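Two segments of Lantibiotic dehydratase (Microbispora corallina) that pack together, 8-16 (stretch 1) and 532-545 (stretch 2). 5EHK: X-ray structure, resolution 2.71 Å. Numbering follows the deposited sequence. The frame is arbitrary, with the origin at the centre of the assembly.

Stretch 1 8-16: AWDVFMVRT
Stretch 2, residues 532-545: HAGATLGRFTGLLP

The most unusual feature of this contact is how much of it rests on one methionine: M13 touches T536, L537, F540 and L544, while not a single hydrogen bond crosses between the stretches. The sulfur sits tight, with M13 SD 3.2 Å from F540 CD2 and 4.2 Å from the centroid of the F540 ring, lying 53° off the ring normal, an oblique sulfur-aromatic approach.

Stretch 1 turns at D10 (phi/psi -68/-45) and then runs as an extended strand through M13, V14, R15 and T16, with M13 at -101/155. The CA-to-CB bonds of V11 and M13 point toward stretch 2, those of F12 and V14 away, while R15 departs from the pattern and lies sideways. Stretch 2 begins with a type II turn from H532 to A535, closed by A535 N to H532 O at 3.1 Å. G534 holds the positive phi of this turn (112/-15), where a CB would jam against the preceding carbonyl oxygen. Residues 535-538 then follow helical angles without the regular bonds, and the chain bends on through F540 N to L537 O, 3.0 Å.

Two pairs fix the register: the CA atoms of W9 and A533 lie 8.7 Å apart, those of M13 and L537 6.6 Å. Both pairs advance together, so the segments run in roughly the same sense there. The wider first spacing is spanned by the indole. With chi1 -81° (m) and chi2 8°, W9 brings its six-membered ring up to the turn, where A533 presents its methyl, CB 3.5 Å from W9 CZ2, and G534 meets the ring through its backbone, N 3.8 Å from W9 CH2. L537 CD2 meets the ring edge, 4.1 Å from W9 CZ3, and W9 NE1 is hydrogen-bonded elsewhere in the structure.

M13 takes chi1 t, chi2 t, chi3 p (73°), a long unbranched chain that touches different partners along its length. M13 CB lies 3.9 Å from L537 CG, M13 CG 4.0 Å from L544 CD1, and M13 CE 4.0 Å from T536 CG2. L537 (m, chi2 65°) thus packs against both W9 and M13. F540 (m, chi2 -61°) and L544 (m, t), the latter at the N-cap position just before a helix, are buried and point toward stretch 1; F540 gives the sulfur an aromatic partner, L544 an apolar methyl for M13 CG.

R15 (m, t, t, chi4 113°) extends so that its end comes nearer stretch 2 than its sideways CB suggests. T536 CG2 lies at the edge of the guanidinium, 3.2 Å from R15 NH2. T536, chi1 m, offers this methyl while its OG1 is hydrogen-bonded elsewhere.

Together the stretches bury 441 Å², M13 contributing the largest share, 113 Å²; the contact is held by apolar packing and the sulfur-aromatic approach of M13 to F540.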

ATOM      1  N   ALA A   8      30.669 -15.465 -21.874  1.00 22.00           N
ATOM      2  CA  ALA A   8      30.076 -14.881 -23.086  1.00 21.88           C
ATOM      3  C   ALA A   8      30.169 -15.830 -24.279  1.00 24.82           C
ATOM      4  O   ALA A   8      31.005 -16.740 -24.310  1.00 30.34           O
ATOM      5  CB  ALA A   8      30.729 -13.544 -23.426  1.00 20.64           C
ATOM      6  N   TRP A   9      29.282 -15.633 -25.246  1.00 24.76           N
ATOM      7  CA  TRP A   9      29.302 -16.370 -26.513  1.00 27.87           C
ATOM      8  C   TRP A   9      30.524 -16.005 -27.339  1.00 33.09           C
ATOM      9  O   TRP A   9      31.115 -14.951 -27.131  1.00 35.95           O
ATOM     10  CB  TRP A   9      28.072 -16.013 -27.340  1.00 27.82           C
ATOM     11  CG  TRP A   9      26.816 -16.719 -26.987  1.00 22.33           C
ATOM     12  CD1 TRP A   9      26.588 -17.536 -25.914  1.00 23.16           C
ATOM     13  CD2 TRP A   9      25.598 -16.676 -27.726  1.00 17.93           C
ATOM     14  NE1 TRP A   9      25.297 -18.014 -25.953  1.00 20.97           N
ATOM     15  CE2 TRP A   9      24.666 -17.487 -27.050  1.00 18.03           C
ATOM     16  CE3 TRP A   9      25.210 -16.038 -28.900  1.00 17.23           C
ATOM     17  CZ2 TRP A   9      23.374 -17.672 -27.507  1.00 16.33           C
ATOM     18  CZ3 TRP A   9      23.928 -16.221 -29.355  1.00 21.48           C
ATOM     19  CH2 TRP A   9      23.020 -17.033 -28.659  1.00 20.00           C
ATOM     20  N   ASP A  10      30.881 -16.844 -28.307  1.00 36.17           N
ATOM     21  CA  ASP A  10      31.990 -16.501 -29.193  1.00 34.67           C
ATOM     22  C   ASP A  10      31.600 -15.332 -30.078  1.00 37.33           C
ATOM     23  O   ASP A  10      32.382 -14.398 -30.246  1.00 38.57           O
ATOM     24  CB  ASP A  10      32.349 -17.658 -30.130  1.00 38.43           C
ATOM     25  CG  ASP A  10      33.038 -18.801 -29.429  1.00 34.73           C
ATOM     26  OD1 ASP A  10      33.536 -18.608 -28.301  1.00 29.78           O
ATOM     27  OD2 ASP A  10      33.117 -19.887 -30.042  1.00 40.47           O
ATOM     28  N   VAL A  11      30.392 -15.386 -30.645  1.00 36.70           N
ATOM     29  CA  VAL A  11      29.934 -14.341 -31.557  1.00 33.29           C
ATOM     30  C   VAL A  11      29.046 -13.371 -30.822  1.00 38.12           C
ATOM     31  O   VAL A  11      28.544 -13.686 -29.735  1.00 39.19           O
ATOM     32  CB  VAL A  11      29.152 -14.895 -32.753  1.00 35.02           C
ATOM     33  CG1 VAL A  11      30.002 -15.889 -33.517  1.00 38.58           C
ATOM     34  CG2 VAL A  11      27.858 -15.538 -32.286  1.00 36.00           C
ATOM     35  N   PHE A  12      28.856 -12.196 -31.417  1.00 31.14           N
ATOM     36  CA  PHE A  12      27.990 -11.179 -30.859  1.00 25.51           C
ATOM     37  C   PHE A  12      27.454 -10.325 -31.978  1.00 26.77           C
ATOM     38  O   PHE A  12      27.966 -10.393 -33.082  1.00 33.52           O
ATOM     39  CB  PHE A  12      28.710 -10.331 -29.798  1.00 26.87           C
ATOM     40  CG  PHE A  12      30.027  -9.747 -30.245  1.00 33.10           C
ATOM     41  CD1 PHE A  12      30.075  -8.732 -31.200  1.00 33.66           C
ATOM     42  CD2 PHE A  12      31.217 -10.182 -29.676  1.00 29.98           C
ATOM     43  CE1 PHE A  12      31.276  -8.184 -31.592  1.00 29.11           C
ATOM     44  CE2 PHE A  12      32.419  -9.637 -30.064  1.00 29.06           C
ATOM     45  CZ  PHE A  12      32.446  -8.638 -31.026  1.00 29.83           C
ATOM     46  N   MET A  13      26.392  -9.564 -31.717  1.00 27.31           N
ATOM     47  CA  MET A  13      25.809  -8.706 -32.744  1.00 26.55           C
ATOM     48  C   MET A  13      26.271  -7.273 -32.532  1.00 25.94           C
ATOM     49  O   MET A  13      26.632  -6.896 -31.426  1.00 27.45           O
ATOM     50  CB  MET A  13      24.279  -8.790 -32.754  1.00 26.58           C
ATOM     51  CG  MET A  13      23.633  -8.180 -33.996  1.00 27.05           C
ATOM     52  SD  MET A  13      21.828  -8.017 -33.964  1.00 33.89           S
ATOM     53  CE  MET A  13      21.607  -6.661 -32.807  1.00 25.98           C
ATOM     54  N   VAL A  14      26.274  -6.486 -33.599  1.00 27.95           N
ATOM     55  CA  VAL A  14      26.720  -5.106 -33.536  1.00 26.48           C
ATOM     56  C   VAL A  14      25.614  -4.279 -34.127  1.00 29.06           C
ATOM     57  O   VAL A  14      25.049  -4.666 -35.153  1.00 28.18           O
ATOM     58  CB  VAL A  14      27.985  -4.880 -34.378  1.00 22.79           C
ATOM     59  CG1 VAL A  14      28.418  -3.430 -34.295  1.00 25.57           C
ATOM     60  CG2 VAL A  14      29.098  -5.800 -33.907  1.00 26.71           C
ATOM     61  N   ARG A  15      25.255  -3.194 -33.445  1.00 26.88           N
ATOM     62  CA  ARG A  15      24.312  -2.219 -33.985  1.00 24.69           C
ATOM     63  C   ARG A  15      25.115  -0.987 -34.309  1.00 27.53           C
ATOM     64  O   ARG A  15      25.989  -0.605 -33.532  1.00 34.40           O
ATOM     65  CB  ARG A  15      23.245  -1.824 -32.964  1.00 27.56           C
ATOM     66  CG  ARG A  15      22.661  -2.928 -32.106  1.00 25.59           C
ATOM     67  CD  ARG A  15      21.601  -2.340 -31.178  1.00 29.72           C
ATOM     68  NE  ARG A  15      20.901  -3.363 -30.410  1.00 30.56           N
ATOM     69  CZ  ARG A  15      21.003  -3.487 -29.089  1.00 31.21           C
ATOM     70  NH1 ARG A  15      21.766  -2.651 -28.386  1.00 31.30           N
ATOM     71  NH2 ARG A  15      20.349  -4.449 -28.469  1.00 29.06           N
ATOM     72  N   THR A  16      24.844  -0.360 -35.444  1.00 28.23           N
ATOM     73  CA  THR A  16      25.612   0.819 -35.832  1.00 26.33           C
ATOM     74  C   THR A  16      24.916   1.692 -36.879  1.00 27.22           C
ATOM     75  O   THR A  16      24.176   1.178 -37.714  1.00 29.13           O
ATOM     76  CB  THR A  16      27.008   0.379 -36.298  1.00 38.40           C
ATOM     77  OG1 THR A  16      27.964   0.755 -35.298  1.00 47.17           O
ATOM     78  CG2 THR A  16      27.385   0.980 -37.664  1.00 39.43           C
ATOM     79  N   HIS A 532      17.423 -13.680 -22.105  1.00 15.94           N
ATOM     80  CA  HIS A 532      17.599 -14.835 -22.989  1.00 15.63           C
ATOM     81  C   HIS A 532      18.740 -14.666 -23.993  1.00 14.57           C
ATOM     82  O   HIS A 532      18.716 -13.763 -24.824  1.00 18.35           O
ATOM     83  CB  HIS A 532      16.319 -15.082 -23.767  1.00 13.81           C
ATOM     84  CG  HIS A 532      16.390 -16.269 -24.665  1.00 12.80           C
ATOM     85  ND1 HIS A 532      16.231 -17.560 -24.203  1.00 11.51           N
ATOM     86  CD2 HIS A 532      16.637 -16.368 -25.991  1.00 12.83           C
ATOM     87  CE1 HIS A 532      16.344 -18.401 -25.216  1.00 13.75           C
ATOM     88  NE2 HIS A 532      16.598 -17.704 -26.310  1.00 14.79           N
ATOM     89  N   ALA A 533      19.749 -15.519 -23.919  1.00 12.79           N
ATOM     90  CA  ALA A 533      20.822 -15.501 -24.929  1.00 13.85           C
ATOM     91  C   ALA A 533      20.259 -15.727 -26.332  1.00 15.33           C
ATOM     92  O   ALA A 533      19.705 -16.793 -26.606  1.00 19.12           O
ATOM     93  CB  ALA A 533      21.847 -16.559 -24.617  1.00 11.72           C
ATOM     94  N   GLY A 534      20.326 -14.721 -27.200  1.00 12.95           N
ATOM     95  CA  GLY A 534      19.764 -14.874 -28.538  1.00 17.38           C
ATOM     96  C   GLY A 534      18.531 -14.011 -28.844  1.00 23.62           C
ATOM     97  O   GLY A 534      18.139 -13.847 -30.015  1.00 20.87           O
ATOM     98  N   ALA A 535      17.912 -13.456 -27.799  1.00 17.39           N
ATOM     99  CA  ALA A 535      16.676 -12.711 -27.975  1.00 16.95           C
ATOM    100  C   ALA A 535      16.878 -11.484 -28.853  1.00 19.61           C
ATOM    101  O   ALA A 535      16.078 -11.229 -29.757  1.00 15.41           O
ATOM    102  CB  ALA A 535      16.106 -12.304 -26.628  1.00 17.96           C
ATOM    103  N   THR A 536      17.949 -10.732 -28.589  1.00 17.90           N
ATOM    104  CA  THR A 536      18.196  -9.512 -29.341  1.00 20.10           C
ATOM    105  C   THR A 536      18.584  -9.823 -30.791  1.00 21.48           C
ATOM    106  O   THR A 536      18.233  -9.088 -31.709  1.00 20.38           O
ATOM    107  CB  THR A 536      19.303  -8.646 -28.691  1.00 20.01           C
ATOM    108  OG1 THR A 536      18.915  -8.293 -27.360  1.00 22.77           O
ATOM    109  CG2 THR A 536      19.526  -7.356 -29.495  1.00 19.60           C
ATOM    110  N   LEU A 537      19.283 -10.931 -30.996  1.00 22.92           N
ATOM    111  CA  LEU A 537      19.767 -11.283 -32.327  1.00 23.88           C
ATOM    112  C   LEU A 537      18.619 -11.799 -33.196  1.00 25.26           C
ATOM    113  O   LEU A 537      18.691 -11.787 -34.430  1.00 22.56           O
ATOM    114  CB  LEU A 537      20.879 -12.332 -32.229  1.00 24.73           C
ATOM    115  CG  LEU A 537      22.240 -11.951 -31.628  1.00 28.50           C
ATOM    116  CD1 LEU A 537      22.199 -11.586 -30.152  1.00 25.51           C
ATOM    117  CD2 LEU A 537      23.193 -13.094 -31.823  1.00 33.44           C
ATOM    118  N   GLY A 538      17.562 -12.240 -32.521  1.00 22.14           N
ATOM    119  CA  GLY A 538      16.476 -12.970 -33.130  1.00 21.42           C
ATOM    120  C   GLY A 538      15.887 -12.458 -34.425  1.00 24.68           C
ATOM    121  O   GLY A 538      15.845 -13.202 -35.413  1.00 27.80           O
ATOM    122  N   ARG A 539      15.427 -11.209 -34.434  1.00 18.68           N
ATOM    123  CA  ARG A 539      14.713 -10.677 -35.595  1.00 19.37           C
ATOM    124  C   ARG A 539      15.655 -10.253 -36.747  1.00 25.08           C
ATOM    125  O   ARG A 539      15.218  -9.747 -37.783  1.00 21.41           O
ATOM    126  CB  ARG A 539      13.839  -9.500 -35.170  1.00 15.57           C
ATOM    127  CG  ARG A 539      14.645  -8.277 -34.795  1.00 22.57           C
ATOM    128  CD  ARG A 539      13.832  -7.036 -35.018  1.00 22.15           C
ATOM    129  NE  ARG A 539      14.497  -5.827 -34.563  1.00 20.74           N
ATOM    130  CZ  ARG A 539      14.558  -4.715 -35.298  1.00 27.80           C
ATOM    131  NH1 ARG A 539      14.022  -4.691 -36.515  1.00 22.69           N
ATOM    132  NH2 ARG A 539      15.179  -3.633 -34.833  1.00 34.40           N
ATOM    133  N   PHE A 540      16.952 -10.438 -36.540  1.00 27.10           N
ATOM    134  CA  PHE A 540      17.956 -10.114 -37.549  1.00 28.59           C
ATOM    135  C   PHE A 540      18.451 -11.391 -38.220  1.00 32.22           C
ATOM    136  O   PHE A 540      19.481 -11.395 -38.913  1.00 32.80           O
ATOM    137  CB  PHE A 540      19.114  -9.334 -36.916  1.00 24.53           C
ATOM    138  CG  PHE A 540      18.698  -7.998 -36.355  1.00 28.51           C
ATOM    139  CD1 PHE A 540      18.164  -7.021 -37.186  1.00 20.80           C
ATOM    140  CD2 PHE A 540      18.803  -7.734 -34.996  1.00 24.19           C
ATOM    141  CE1 PHE A 540      17.770  -5.803 -36.666  1.00 22.24           C
ATOM    142  CE2 PHE A 540      18.421  -6.513 -34.476  1.00 19.92           C
ATOM    143  CZ  PHE A 540      17.903  -5.548 -35.310  1.00 19.07           C
ATOM    144  N   THR A 541      17.705 -12.472 -37.985  1.00 30.64           N
ATOM    145  CA  THR A 541      18.001 -13.787 -38.550  1.00 32.77           C
ATOM    146  C   THR A 541      17.965 -13.743 -40.081  1.00 32.46           C
ATOM    147  O   THR A 541      17.067 -13.145 -40.675  1.00 33.61           O
ATOM    148  CB  THR A 541      17.009 -14.835 -38.015  1.00 31.07           C
ATOM    149  OG1 THR A 541      17.124 -14.909 -36.586  1.00 27.28           O
ATOM    150  CG2 THR A 541      17.290 -16.201 -38.610  1.00 28.99           C
ATOM    151  N   GLY A 542      18.944 -14.386 -40.711  1.00 37.41           N
ATOM    152  CA  GLY A 542      19.107 -14.334 -42.157  1.00 38.69           C
ATOM    153  C   GLY A 542      20.181 -13.340 -42.582  1.00 39.60           C
ATOM    154  O   GLY A 542      20.990 -13.618 -43.466  1.00 43.36           O
ATOM    155  N   LEU A 543      20.180 -12.175 -41.940  1.00 40.97           N
ATOM    156  CA  LEU A 543      21.139 -11.107 -42.227  1.00 41.98           C
ATOM    157  C   LEU A 543      22.579 -11.462 -41.868  1.00 45.97           C
ATOM    158  O   LEU A 543      23.513 -11.088 -42.579  1.00 47.41           O
ATOM    159  CB  LEU A 543      20.732  -9.818 -41.520  1.00 29.76           C
ATOM    160  CG  LEU A 543      19.903  -8.890 -42.389  1.00 33.93           C
ATOM    161  CD1 LEU A 543      18.867  -9.669 -43.193  1.00 40.21           C
ATOM    162  CD2 LEU A 543      19.231  -7.845 -41.524  1.00 29.66           C
ATOM    163  N   LEU A 544      22.772 -12.189 -40.777  1.00 39.09           N
ATOM    164  CA  LEU A 544      24.132 -12.496 -40.357  1.00 38.74           C
ATOM    165  C   LEU A 544      24.382 -13.994 -40.271  1.00 36.20           C
ATOM    166  O   LEU A 544      24.551 -14.530 -39.174  1.00 34.34           O
ATOM    167  CB  LEU A 544      24.439 -11.825 -39.024  1.00 35.30           C
ATOM    168  CG  LEU A 544      24.068 -10.348 -38.975  1.00 38.86           C
ATOM    169  CD1 LEU A 544      24.367  -9.775 -37.584  1.00 30.91           C
ATOM    170  CD2 LEU A 544      24.804  -9.576 -40.091  1.00 34.29           C
ATOM    171  N   PRO A 545      24.431 -14.662 -41.438  1.00 35.42           N
ATOM    172  CA  PRO A 545      24.539 -16.121 -41.591  1.00 37.42           C
ATOM    173  C   PRO A 545      25.626 -16.651 -40.676  1.00 38.15           C
ATOM    174  O   PRO A 545      25.500 -17.720 -40.058  1.00 32.02           O
ATOM    175  CB  PRO A 545      24.973 -16.278 -43.050  1.00 42.98           C
ATOM    176  CG  PRO A 545      24.427 -15.075 -43.731  1.00 43.77           C
ATOM    177  CD  PRO A 545      24.597 -13.969 -42.727  1.00 37.72           C
TER